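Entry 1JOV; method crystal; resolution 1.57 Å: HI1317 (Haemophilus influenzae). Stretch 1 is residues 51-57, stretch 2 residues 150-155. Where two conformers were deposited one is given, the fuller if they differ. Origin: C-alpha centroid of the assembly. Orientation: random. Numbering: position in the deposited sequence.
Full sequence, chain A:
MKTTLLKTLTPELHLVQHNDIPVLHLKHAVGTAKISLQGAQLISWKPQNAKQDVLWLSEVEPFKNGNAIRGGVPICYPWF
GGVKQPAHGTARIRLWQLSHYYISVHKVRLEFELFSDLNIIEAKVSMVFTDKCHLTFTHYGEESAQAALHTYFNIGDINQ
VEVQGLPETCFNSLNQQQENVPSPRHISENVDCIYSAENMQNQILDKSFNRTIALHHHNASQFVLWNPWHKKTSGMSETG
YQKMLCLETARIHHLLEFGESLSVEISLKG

Stretch 1 (51-57) KQDVLWL
Stretch 2 150-155: HTYFNI

Three hydrogen bonds join the stretches, two of them converging on Asn154. Its backbone N donates to Val54 O at 3.0 Å, with an N-H...O angle of 178°, and its side-chain ND2 donates to Asp53 O at 2.9 Å and 166°. The third runs the other way: Trp56 N donates to Tyr152 O at 2.9 Å and 168°. All three are close to linear, and every acceptor is a main-chain carbonyl.

The two backbone bonds flank a single beta bridge between Leu55 and Phe153, whose CA atoms lie about 4.5 Å apart. The bridge is antiparallel: Val54 pairs across with Asn154 and Trp56 with Tyr152 around the central Leu55-Phe153 pair, while Trp56 CA also comes within 4.3 Å of Asn154 CA. Stretch 2 is extended, with phi/psi of -102/111 at Tyr152, -93/139 at Phe153 and -86/128 at Asn154. Stretch 1 has no regular secondary structure: Asp53 (-55/143) leads into a turn-like Val54 (-74/-30), after which Leu55 (-106/153), Trp56 (-103/142) and Leu57 (-132/130) extend. Within this segment Leu55 N donates to Asp53 OD1 at 3.0 Å and 164°; Asp53, chi1 t at -161°, thus ties its carboxylate to the backbone two residues on. A CA-H...O contact, Leu55 CA to Tyr152 O at 3.4 Å with 128° at the hydrogen, supplements the bridge.

Asn154 suits its place because one short side chain carries an amide donor. Its CB points toward stretch 1, and chi1 t (-172°) with chi2 37° brings ND2 to Asp53 O. The other amide atom, OD1, lies at the edge of the Trp56 ring, near its plane, 3.8 Å from Trp56 CD1. Gln52 CB stands 4.1 Å from Asn154 ND2, but the Gln52 side chain (chi1 m, chi2 p) leads its end away.

Packing centres on Trp56 and Tyr152, both buried and both pointing toward the opposing stretch. Trp56 adopts chi1 t (174°), chi2 97°; Tyr152 adopts chi1 m (-64°), chi2 71°. Trp56 CE3 reaches Tyr152 CD2 at 3.5 Å. The six-membered ring of Trp56 and the Tyr152 ring are inclined by only 21°, but their centroids are 5.6 Å apart, so they are slid past one another with little overlap. Tyr152 OH is hydrogen-bonded elsewhere in the structure.

The Leu55 and Phe153 CA-CB bonds point away overall. Leu55, chi1 m and chi2 t, nevertheless brings CD2 to 3.6 Å from Thr151 CG2, while Val54 CG1 (chi1 t) approaches Phe153 CD1 at 4.4 Å, with Phe153 at chi1 m, chi2 -80°. These apolar groups are buried. The whole contact covers 426 Å², summed over both sides.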

ATOM      1  N   LYS A  51      -0.781  12.345 -14.458  1.00 32.34           N
ATOM      2  CA  LYS A  51      -0.013  11.945 -15.643  1.00 34.93           C
ATOM      3  C   LYS A  51       0.687  10.623 -15.425  1.00 43.89           C
ATOM      4  O   LYS A  51       1.017   9.896 -16.367  1.00 46.55           O
ATOM      5  CB  LYS A  51       1.017  13.021 -16.019  1.00 38.95           C
ATOM      6  CG  LYS A  51       0.386  14.324 -16.501  1.00 67.52           C
ATOM      7  CD  LYS A  51       1.395  15.464 -16.451  1.00 83.44           C
ATOM      8  CE  LYS A  51       0.709  16.827 -16.543  1.00 89.71           C
ATOM      9  NZ  LYS A  51       1.688  17.943 -16.498  1.00 80.38           N
ATOM     10  N   GLN A  52       0.928  10.299 -14.158  0.60 23.32           N
ATOM     11  CA  GLN A  52       1.597   9.063 -13.849  0.60 24.66           C
ATOM     12  C   GLN A  52       0.755   8.312 -12.817  0.60 24.50           C
ATOM     13  O   GLN A  52       0.097   8.921 -11.981  0.60 25.65           O
ATOM     14  CB  GLN A  52       3.004   9.365 -13.299  0.60 30.40           C
ATOM     15  CG  GLN A  52       4.012  10.061 -14.295  0.60 25.08           C
ATOM     16  CD  GLN A  52       3.916  11.576 -14.259  0.60 42.82           C
ATOM     17  OE1 GLN A  52       3.277  12.109 -13.389  0.60 30.07           O
ATOM     18  NE2 GLN A  52       4.579  12.265 -15.201  0.60 46.02           N
ATOM     19  N   ASP A  53       0.873   7.009 -12.814  1.00 22.89           N
ATOM     20  CA  ASP A  53       0.246   6.242 -11.771  1.00 29.39           C
ATOM     21  C   ASP A  53       0.727   6.772 -10.395  1.00 25.36           C
ATOM     22  O   ASP A  53       1.895   7.140 -10.248  1.00 24.17           O
ATOM     23  CB  ASP A  53       0.623   4.750 -11.920  1.00 23.40           C
ATOM     24  CG  ASP A  53      -0.260   3.714 -11.217  1.00 28.85           C
ATOM     25  OD1 ASP A  53      -0.776   4.033 -10.127  1.00 21.84           O
ATOM     26  OD2 ASP A  53      -0.437   2.600 -11.766  1.00 30.88           O
ATOM     27  N   VAL A  54      -0.145   6.801  -9.398  1.00 21.26           N
ATOM     28  CA  VAL A  54       0.255   7.181  -8.043  1.00 23.19           C
ATOM     29  C   VAL A  54       1.048   6.095  -7.349  1.00 18.18           C
ATOM     30  O   VAL A  54       1.915   6.396  -6.468  1.00 22.73           O
ATOM     31  CB  VAL A  54      -0.949   7.592  -7.182  1.00 30.15           C
ATOM     32  CG1 VAL A  54      -0.527   7.834  -5.769  1.00 24.75           C
ATOM     33  CG2 VAL A  54      -1.555   8.867  -7.745  1.00 27.08           C
ATOM     34  N   LEU A  55       0.773   4.813  -7.691  1.00 18.95           N
ATOM     35  CA  LEU A  55       1.448   3.727  -7.016  1.00 18.85           C
ATOM     36  C   LEU A  55       2.523   3.056  -7.897  1.00 16.70           C
ATOM     37  O   LEU A  55       2.404   3.037  -9.151  1.00 19.90           O
ATOM     38  CB  LEU A  55       0.413   2.674  -6.661  1.00 21.21           C
ATOM     39  CG  LEU A  55      -0.632   3.198  -5.671  1.00 21.03           C
ATOM     40  CD1 LEU A  55      -1.659   2.116  -5.488  1.00 19.47           C
ATOM     41  CD2 LEU A  55      -0.015   3.507  -4.315  1.00 21.08           C
ATOM     42  N   TRP A  56       3.506   2.497  -7.264  1.00 20.44           N
ATOM     43  CA  TRP A  56       4.509   1.793  -8.033  1.00 19.83           C
ATOM     44  C   TRP A  56       4.327   0.303  -7.951  1.00 22.30           C
ATOM     45  O   TRP A  56       3.986  -0.281  -6.873  1.00 21.26           O
ATOM     46  CB  TRP A  56       5.895   2.200  -7.475  1.00 21.37           C
ATOM     47  CG  TRP A  56       7.082   1.478  -8.038  1.00 18.24           C
ATOM     48  CD1 TRP A  56       7.911   1.961  -9.088  1.00 23.43           C
ATOM     49  CD2 TRP A  56       7.728   0.327  -7.524  1.00 25.89           C
ATOM     50  NE1 TRP A  56       8.925   1.071  -9.317  1.00 25.19           N
ATOM     51  CE2 TRP A  56       8.864   0.072  -8.369  1.00 27.51           C
ATOM     52  CE3 TRP A  56       7.431  -0.584  -6.526  1.00 20.48           C
ATOM     53  CZ2 TRP A  56       9.685  -1.028  -8.184  1.00 26.02           C
ATOM     54  CZ3 TRP A  56       8.226  -1.712  -6.347  1.00 26.04           C
ATOM     55  CH2 TRP A  56       9.386  -1.898  -7.152  1.00 27.13           C
ATOM     56  N   LEU A  57       4.572  -0.350  -9.081  1.00 19.00           N
ATOM     57  CA  LEU A  57       4.473  -1.812  -9.182  1.00 19.29           C
ATOM     58  C   LEU A  57       5.762  -2.258  -9.877  1.00 23.53           C
ATOM     59  O   LEU A  57       6.098  -1.674 -10.917  1.00 27.11           O
ATOM     60  CB  LEU A  57       3.307  -2.274 -10.036  1.00 19.59           C
ATOM     61  CG  LEU A  57       3.177  -3.754 -10.282  1.00 21.19           C
ATOM     62  CD1 LEU A  57       2.956  -4.504  -8.920  1.00 21.98           C
ATOM     63  CD2 LEU A  57       1.940  -3.957 -11.178  1.00 28.26           C
ATOM     64  N   HIS A 150       1.471  -1.039   3.439  1.00 17.16           N
ATOM     65  CA  HIS A 150       2.843  -0.818   3.000  1.00 21.16           C
ATOM     66  C   HIS A 150       2.974  -0.145   1.630  1.00 22.98           C
ATOM     67  O   HIS A 150       3.515  -0.703   0.666  1.00 20.70           O
ATOM     68  CB  HIS A 150       3.451  -2.182   3.060  1.00 19.20           C
ATOM     69  CG  HIS A 150       4.966  -2.302   2.922  1.00 17.51           C
ATOM     70  ND1 HIS A 150       5.669  -1.820   1.859  1.00 20.89           N
ATOM     71  CD2 HIS A 150       5.861  -2.893   3.754  1.00 26.22           C
ATOM     72  CE1 HIS A 150       6.940  -2.160   1.999  1.00 24.43           C
ATOM     73  NE2 HIS A 150       7.061  -2.802   3.128  1.00 25.08           N
ATOM     74  N   THR A 151       2.450   1.049   1.606  1.00 16.27           N
ATOM     75  CA  THR A 151       2.255   1.748   0.315  1.00 18.74           C
ATOM     76  C   THR A 151       3.567   2.091  -0.432  1.00 18.79           C
ATOM     77  O   THR A 151       4.459   2.732   0.114  1.00 20.05           O
ATOM     78  CB  THR A 151       1.450   3.054   0.558  1.00 18.81           C
ATOM     79  OG1 THR A 151       0.307   2.750   1.395  1.00 19.60           O
ATOM     80  CG2 THR A 151       0.931   3.706  -0.851  1.00 18.87           C
ATOM     81  N   TYR A 152       3.579   1.635  -1.685  1.00 17.59           N
ATOM     82  CA  TYR A 152       4.706   1.970  -2.590  1.00 16.53           C
ATOM     83  C   TYR A 152       4.263   3.058  -3.500  1.00 18.84           C
ATOM     84  O   TYR A 152       3.392   2.885  -4.411  1.00 19.39           O
ATOM     85  CB  TYR A 152       5.183   0.772  -3.476  1.00 18.27           C
ATOM     86  CG  TYR A 152       5.753  -0.402  -2.826  1.00 21.48           C
ATOM     87  CD1 TYR A 152       4.985  -1.310  -2.083  1.00 22.16           C
ATOM     88  CD2 TYR A 152       7.073  -0.738  -3.079  1.00 20.97           C
ATOM     89  CE1 TYR A 152       5.587  -2.468  -1.488  1.00 20.83           C
ATOM     90  CE2 TYR A 152       7.656  -1.846  -2.507  1.00 20.66           C
ATOM     91  CZ  TYR A 152       6.935  -2.730  -1.751  1.00 25.04           C
ATOM     92  OH  TYR A 152       7.538  -3.857  -1.228  1.00 22.60           O
ATOM     93  N   PHE A 153       4.882   4.237  -3.269  1.00 18.96           N
ATOM     94  CA  PHE A 153       4.508   5.405  -4.095  1.00 24.09           C
ATOM     95  C   PHE A 153       5.444   5.523  -5.304  1.00 20.92           C
ATOM     96  O   PHE A 153       6.617   5.154  -5.232  1.00 23.47           O
ATOM     97  CB  PHE A 153       4.570   6.697  -3.309  1.00 25.94           C
ATOM     98  CG  PHE A 153       3.600   6.739  -2.220  1.00 21.92           C
ATOM     99  CD1 PHE A 153       2.290   7.051  -2.481  1.00 25.07           C
ATOM    100  CD2 PHE A 153       4.001   6.427  -0.945  1.00 21.49           C
ATOM    101  CE1 PHE A 153       1.333   7.046  -1.410  1.00 18.85           C
ATOM    102  CE2 PHE A 153       3.134   6.394   0.057  1.00 20.52           C
ATOM    103  CZ  PHE A 153       1.769   6.766  -0.130  1.00 20.95           C
ATOM    104  N   ASN A 154       4.844   5.846  -6.445  1.00 21.05           N
ATOM    105  CA  ASN A 154       5.531   5.949  -7.715  1.00 19.89           C
ATOM    106  C   ASN A 154       6.119   7.402  -7.813  1.00 23.65           C
ATOM    107  O   ASN A 154       5.362   8.387  -7.750  1.00 22.91           O
ATOM    108  CB  ASN A 154       4.494   5.716  -8.839  1.00 23.20           C
ATOM    109  CG  ASN A 154       5.111   5.610 -10.266  1.00 29.59           C
ATOM    110  OD1 ASN A 154       6.190   5.058 -10.468  1.00 26.71           O
ATOM    111  ND2 ASN A 154       4.356   6.089 -11.255  1.00 26.98           N
ATOM    112  N   ILE A 155       7.415   7.501  -8.095  1.00 28.44           N
ATOM    113  CA  ILE A 155       8.026   8.834  -8.170  1.00 32.74           C
ATOM    114  C   ILE A 155       8.981   8.919  -9.365  1.00 29.73           C
ATOM    115  O   ILE A 155       9.457   7.870  -9.839  1.00 27.15           O
ATOM    116  CB  ILE A 155       8.804   9.097  -6.875  1.00 27.12           C
ATOM    117  CG1 ILE A 155       9.741   7.942  -6.603  1.00 26.66           C
ATOM    118  CG2 ILE A 155       7.887   9.362  -5.678  1.00 26.63           C
ATOM    119  CD1 ILE A 155      10.868   8.216  -5.790  1.00 30.01           C
TER